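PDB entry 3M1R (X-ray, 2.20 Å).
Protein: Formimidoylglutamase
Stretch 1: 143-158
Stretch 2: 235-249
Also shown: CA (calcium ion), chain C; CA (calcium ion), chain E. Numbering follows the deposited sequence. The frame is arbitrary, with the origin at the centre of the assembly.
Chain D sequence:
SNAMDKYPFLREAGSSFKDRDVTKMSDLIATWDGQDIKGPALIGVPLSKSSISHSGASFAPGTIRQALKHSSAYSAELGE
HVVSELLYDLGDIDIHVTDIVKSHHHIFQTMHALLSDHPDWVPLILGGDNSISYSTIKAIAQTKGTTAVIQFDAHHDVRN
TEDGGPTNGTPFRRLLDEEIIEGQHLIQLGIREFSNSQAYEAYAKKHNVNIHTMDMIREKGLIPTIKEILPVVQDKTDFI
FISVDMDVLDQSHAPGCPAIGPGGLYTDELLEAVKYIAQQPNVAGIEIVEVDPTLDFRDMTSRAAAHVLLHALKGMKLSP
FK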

# COMPACT_ATOMS: atom_id res chain seq x y z
N THR D 143 -33.00 -30.32 6.15
CA THR D 143 -32.39 -31.48 6.77
C THR D 143 -32.70 -31.50 8.26
O THR D 143 -32.74 -32.55 8.88
CB THR D 143 -30.86 -31.49 6.56
OG1 THR D 143 -30.57 -31.33 5.17
CG2 THR D 143 -30.28 -32.80 7.02
N LYS D 144 -32.93 -30.32 8.82
CA LYS D 144 -33.11 -30.20 10.26
C LYS D 144 -34.57 -29.98 10.65
O LYS D 144 -35.10 -30.67 11.52
CB LYS D 144 -32.24 -29.07 10.80
CG LYS D 144 -30.74 -29.36 10.70
CD LYS D 144 -30.39 -30.62 11.50
CE LYS D 144 -28.92 -30.95 11.39
NZ LYS D 144 -28.59 -32.24 12.06
N GLY D 145 -35.21 -29.02 9.99
CA GLY D 145 -36.60 -28.71 10.27
C GLY D 145 -36.84 -27.21 10.26
O GLY D 145 -36.00 -26.44 9.77
N THR D 146 -37.97 -26.79 10.81
CA THR D 146 -38.31 -25.37 10.88
C THR D 146 -37.21 -24.55 11.56
O THR D 146 -36.94 -24.71 12.75
CB THR D 146 -39.64 -25.15 11.60
OG1 THR D 146 -40.68 -25.83 10.89
CG2 THR D 146 -39.96 -23.67 11.65
N THR D 147 -36.60 -23.67 10.80
CA THR D 147 -35.40 -22.97 11.26
C THR D 147 -35.63 -21.46 11.39
O THR D 147 -36.25 -20.83 10.54
CB THR D 147 -34.22 -23.25 10.31
OG1 THR D 147 -34.04 -24.67 10.21
CG2 THR D 147 -32.92 -22.61 10.80
N ALA D 148 -35.15 -20.90 12.49
CA ALA D 148 -35.12 -19.45 12.64
C ALA D 148 -33.75 -18.96 12.17
O ALA D 148 -32.76 -19.65 12.38
CB ALA D 148 -35.33 -19.07 14.06
N VAL D 149 -33.71 -17.78 11.57
CA VAL D 149 -32.44 -17.19 11.14
C VAL D 149 -32.21 -15.88 11.86
O VAL D 149 -33.06 -14.98 11.84
CB VAL D 149 -32.38 -16.94 9.61
CG1 VAL D 149 -31.00 -16.36 9.19
CG2 VAL D 149 -32.68 -18.21 8.82
N ILE D 150 -31.07 -15.79 12.55
CA ILE D 150 -30.61 -14.52 13.07
C ILE D 150 -29.56 -13.97 12.11
O ILE D 150 -28.45 -14.51 12.01
CB ILE D 150 -30.05 -14.67 14.49
CG1 ILE D 150 -31.19 -15.08 15.44
CG2 ILE D 150 -29.42 -13.36 14.96
CD1 ILE D 150 -30.71 -15.55 16.77
N GLN D 151 -29.95 -12.92 11.40
CA GLN D 151 -29.13 -12.30 10.35
C GLN D 151 -28.53 -10.99 10.87
O GLN D 151 -29.26 -10.02 11.09
CB GLN D 151 -30.00 -12.05 9.11
CG GLN D 151 -29.37 -11.23 7.98
CD GLN D 151 -30.39 -10.83 6.89
OE1 GLN D 151 -31.57 -11.17 6.97
NE2 GLN D 151 -29.92 -10.10 5.89
N PHE D 152 -27.22 -10.98 11.13
CA PHE D 152 -26.53 -9.74 11.45
C PHE D 152 -26.18 -9.04 10.14
O PHE D 152 -25.45 -9.59 9.30
CB PHE D 152 -25.26 -10.00 12.26
CG PHE D 152 -25.53 -10.40 13.69
CD1 PHE D 152 -25.67 -9.44 14.68
CD2 PHE D 152 -25.63 -11.73 14.04
CE1 PHE D 152 -25.91 -9.81 15.98
CE2 PHE D 152 -25.88 -12.11 15.35
CZ PHE D 152 -26.02 -11.15 16.32
N ASP D 153 -26.72 -7.85 9.94
CA ASP D 153 -26.61 -7.19 8.64
C ASP D 153 -26.99 -5.72 8.67
O ASP D 153 -27.95 -5.33 9.35
CB ASP D 153 -27.50 -7.92 7.61
CG ASP D 153 -26.87 -7.93 6.24
OD1 ASP D 153 -26.36 -6.87 5.87
OD2 ASP D 153 -26.87 -8.98 5.55
N ALA D 154 -26.23 -4.90 7.93
CA ALA D 154 -26.65 -3.54 7.65
C ALA D 154 -27.78 -3.53 6.63
O ALA D 154 -28.50 -2.54 6.53
CB ALA D 154 -25.46 -2.68 7.11
N HIS D 155 -27.92 -4.61 5.85
CA HIS D 155 -28.84 -4.63 4.70
C HIS D 155 -29.85 -5.76 4.79
O HIS D 155 -29.55 -6.82 5.31
CB HIS D 155 -28.08 -4.81 3.39
CG HIS D 155 -26.82 -4.02 3.30
ND1 HIS D 155 -25.64 -4.46 3.86
CD2 HIS D 155 -26.55 -2.83 2.74
CE1 HIS D 155 -24.69 -3.58 3.63
NE2 HIS D 155 -25.21 -2.57 2.95
N HIS D 156 -31.03 -5.53 4.20
CA HIS D 156 -32.12 -6.51 4.20
C HIS D 156 -31.76 -7.75 3.40
O HIS D 156 -32.12 -8.87 3.78
CB HIS D 156 -33.41 -5.89 3.65
CG HIS D 156 -34.01 -4.84 4.53
ND1 HIS D 156 -34.46 -5.10 5.80
CD2 HIS D 156 -34.23 -3.52 4.31
CE1 HIS D 156 -34.92 -3.98 6.34
NE2 HIS D 156 -34.80 -3.01 5.46
N ASP D 157 -31.04 -7.54 2.30
CA ASP D 157 -30.67 -8.62 1.38
C ASP D 157 -31.85 -9.34 0.78
O ASP D 157 -31.84 -10.56 0.68
CB ASP D 157 -29.77 -9.65 2.04
CG ASP D 157 -28.33 -9.24 2.05
OD1 ASP D 157 -28.02 -8.11 1.60
OD2 ASP D 157 -27.49 -10.06 2.48
N VAL D 158 -32.85 -8.57 0.37
CA VAL D 158 -33.99 -9.11 -0.32
C VAL D 158 -34.08 -8.57 -1.76
O VAL D 158 -35.19 -8.34 -2.27
CB VAL D 158 -35.29 -8.80 0.45
CG1 VAL D 158 -35.35 -9.61 1.76
CG2 VAL D 158 -35.39 -7.30 0.72
N ASP D 235 -40.02 -20.06 20.02
CA ASP D 235 -41.26 -20.73 20.36
C ASP D 235 -41.99 -21.22 19.11
O ASP D 235 -42.88 -22.06 19.19
CB ASP D 235 -42.18 -19.80 21.16
CG ASP D 235 -41.84 -19.76 22.65
OD1 ASP D 235 -40.95 -20.52 23.09
OD2 ASP D 235 -42.47 -18.96 23.38
N LYS D 236 -41.61 -20.67 17.96
CA LYS D 236 -42.26 -21.04 16.70
C LYS D 236 -41.35 -21.90 15.84
O LYS D 236 -41.70 -22.22 14.70
CB LYS D 236 -42.64 -19.79 15.90
CG LYS D 236 -43.47 -18.76 16.64
CD LYS D 236 -43.71 -17.56 15.75
CE LYS D 236 -44.34 -16.40 16.50
NZ LYS D 236 -44.42 -15.17 15.66
N THR D 237 -40.18 -22.25 16.35
CA THR D 237 -39.17 -22.93 15.54
C THR D 237 -38.41 -24.03 16.30
O THR D 237 -38.40 -24.07 17.54
CB THR D 237 -38.16 -21.94 14.95
OG1 THR D 237 -37.51 -21.22 16.01
CG2 THR D 237 -38.86 -20.94 14.05
N ASP D 238 -37.78 -24.92 15.54
CA ASP D 238 -37.06 -26.04 16.12
C ASP D 238 -35.56 -25.79 16.22
O ASP D 238 -34.91 -26.34 17.10
CB ASP D 238 -37.31 -27.30 15.30
CG ASP D 238 -38.68 -27.89 15.55
OD1 ASP D 238 -39.13 -27.87 16.71
OD2 ASP D 238 -39.29 -28.39 14.59
N PHE D 239 -35.03 -24.97 15.32
CA PHE D 239 -33.59 -24.67 15.30
C PHE D 239 -33.32 -23.21 14.99
O PHE D 239 -34.16 -22.52 14.41
CB PHE D 239 -32.87 -25.52 14.25
CG PHE D 239 -33.13 -26.99 14.38
CD1 PHE D 239 -34.24 -27.57 13.78
CD2 PHE D 239 -32.25 -27.80 15.08
CE1 PHE D 239 -34.47 -28.92 13.89
CE2 PHE D 239 -32.48 -29.16 15.19
CZ PHE D 239 -33.59 -29.72 14.60
N ILE D 240 -32.14 -22.75 15.36
CA ILE D 240 -31.71 -21.40 15.01
C ILE D 240 -30.42 -21.48 14.20
O ILE D 240 -29.57 -22.33 14.47
CB ILE D 240 -31.49 -20.53 16.25
CG1 ILE D 240 -30.39 -21.10 17.12
CG2 ILE D 240 -32.78 -20.41 17.05
CD1 ILE D 240 -30.45 -20.63 18.55
N PHE D 241 -30.31 -20.63 13.17
CA PHE D 241 -29.10 -20.52 12.38
C PHE D 241 -28.61 -19.09 12.47
O PHE D 241 -29.38 -18.15 12.33
CB PHE D 241 -29.37 -20.91 10.92
CG PHE D 241 -28.15 -20.82 10.02
CD1 PHE D 241 -27.25 -21.87 9.95
CD2 PHE D 241 -27.93 -19.71 9.23
CE1 PHE D 241 -26.14 -21.80 9.12
CE2 PHE D 241 -26.83 -19.63 8.39
CZ PHE D 241 -25.93 -20.68 8.33
N ILE D 242 -27.32 -18.93 12.73
CA ILE D 242 -26.74 -17.62 12.92
C ILE D 242 -25.99 -17.23 11.66
O ILE D 242 -25.02 -17.88 11.29
CB ILE D 242 -25.75 -17.60 14.09
CG1 ILE D 242 -26.42 -18.01 15.40
CG2 ILE D 242 -25.11 -16.23 14.24
CD1 ILE D 242 -25.42 -18.10 16.54
N SER D 243 -26.44 -16.16 11.00
CA SER D 243 -25.74 -15.65 9.82
C SER D 243 -25.09 -14.31 10.12
O SER D 243 -25.78 -13.30 10.32
CB SER D 243 -26.68 -15.51 8.63
OG SER D 243 -25.96 -15.16 7.45
N VAL D 244 -23.77 -14.29 10.15
CA VAL D 244 -23.06 -13.05 10.41
C VAL D 244 -22.49 -12.46 9.13
O VAL D 244 -21.56 -13.01 8.54
CB VAL D 244 -21.92 -13.24 11.40
CG1 VAL D 244 -21.24 -11.88 11.63
CG2 VAL D 244 -22.46 -13.80 12.70
N ASP D 245 -23.07 -11.34 8.71
CA ASP D 245 -22.54 -10.58 7.60
C ASP D 245 -21.68 -9.50 8.24
O ASP D 245 -22.18 -8.65 8.97
CB ASP D 245 -23.68 -9.97 6.79
CG ASP D 245 -23.20 -9.11 5.63
OD1 ASP D 245 -22.09 -8.55 5.65
OD2 ASP D 245 -23.97 -9.00 4.67
N MSE D 246 -20.39 -9.57 7.99
CA MSE D 246 -19.45 -8.74 8.74
C MSE D 246 -19.64 -7.26 8.47
O MSE D 246 -19.18 -6.43 9.25
CB MSE D 246 -17.99 -9.17 8.46
CG MSE D 246 -17.64 -10.55 9.04
SE MSE D 246 -17.72 -10.69 11.01
CE MSE D 246 -16.08 -9.67 11.38
N ASP D 247 -20.36 -6.91 7.41
CA ASP D 247 -20.55 -5.49 7.12
C ASP D 247 -21.57 -4.83 8.04
O ASP D 247 -21.77 -3.62 7.98
CB ASP D 247 -20.80 -5.20 5.63
CG ASP D 247 -22.14 -5.70 5.16
OD1 ASP D 247 -23.09 -5.82 5.99
OD2 ASP D 247 -22.24 -5.96 3.94
N VAL D 248 -22.17 -5.62 8.93
CA VAL D 248 -22.95 -5.06 10.04
C VAL D 248 -22.03 -4.21 10.94
O VAL D 248 -22.48 -3.31 11.64
CB VAL D 248 -23.60 -6.19 10.88
CG1 VAL D 248 -22.57 -6.84 11.82
CG2 VAL D 248 -24.78 -5.66 11.66
N LEU D 249 -20.74 -4.52 10.92
CA LEU D 249 -19.78 -3.80 11.74
C LEU D 249 -19.46 -2.47 11.11
O LEU D 249 -19.49 -2.33 9.89
CB LEU D 249 -18.47 -4.59 11.90
CG LEU D 249 -18.57 -5.87 12.72
CD1 LEU D 249 -17.36 -6.77 12.44
CD2 LEU D 249 -18.71 -5.57 14.23
CA CA C . -24.62 -6.54 4.31
CA CA E . -25.89 -8.33 3.17

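Two calcium ions sit where the strands end, and carboxylates from both stretches crowd around them. Asp 153 OD2 and Asp 245 OD2 lie 3.0 Å apart, with no hydrogen bond between them; each binds metal instead. Asp 245 OD2 bridges the pair, 2.6 Å from CA of chain C and also bound to CA of chain E. Asp 153 divides its oxygens, OD1 reaching the chain C ion at 2.4 Å and OD2 the chain E ion at 2.7 Å. His 155 ND1, at 2.4 Å, and both carboxylate oxygens of Asp 247 complete the protein ligands of the chain C ion, while Asp 157 grips the chain E ion through OD1 and OD2.

The rule is that parallel strands bring together the segments that follow them, where most of these ligands lie. Strands 147-152 and 239-245 run at 27° to each other, and stretch 1 donates and accepts through alternate residues: Ala 148 N to Phe 239 O at 2.7 Å, Phe 241 N to Ala 148 O at 2.8 Å, and so on through Ile 150 to Phe 152. The ladder closes with Asp 245 N to Phe 152 O at 3.0 Å, tying a metal ligand's backbone directly to the sheet.

Ala 148, Ile 150 and Phe 152 share one face with Ile 240, Ile 242 and Val 244. There Phe 152 CD2 meets Val 244 CG2 at 4.0 Å, and Phe 152 CB lies 4.2 Å from Val 248 CG1, packing the strand end against the 3-10 turn.

At the other end, Thr 146 O accepts from both Asp 238 N (2.9 Å) and Phe 239 N (3.2 Å). Lys 144 CB covers a face of the Phe 239 ring, 3.9 Å from its centroid. Neighbouring Gly 145 has backbone angles that themselves call for glycine.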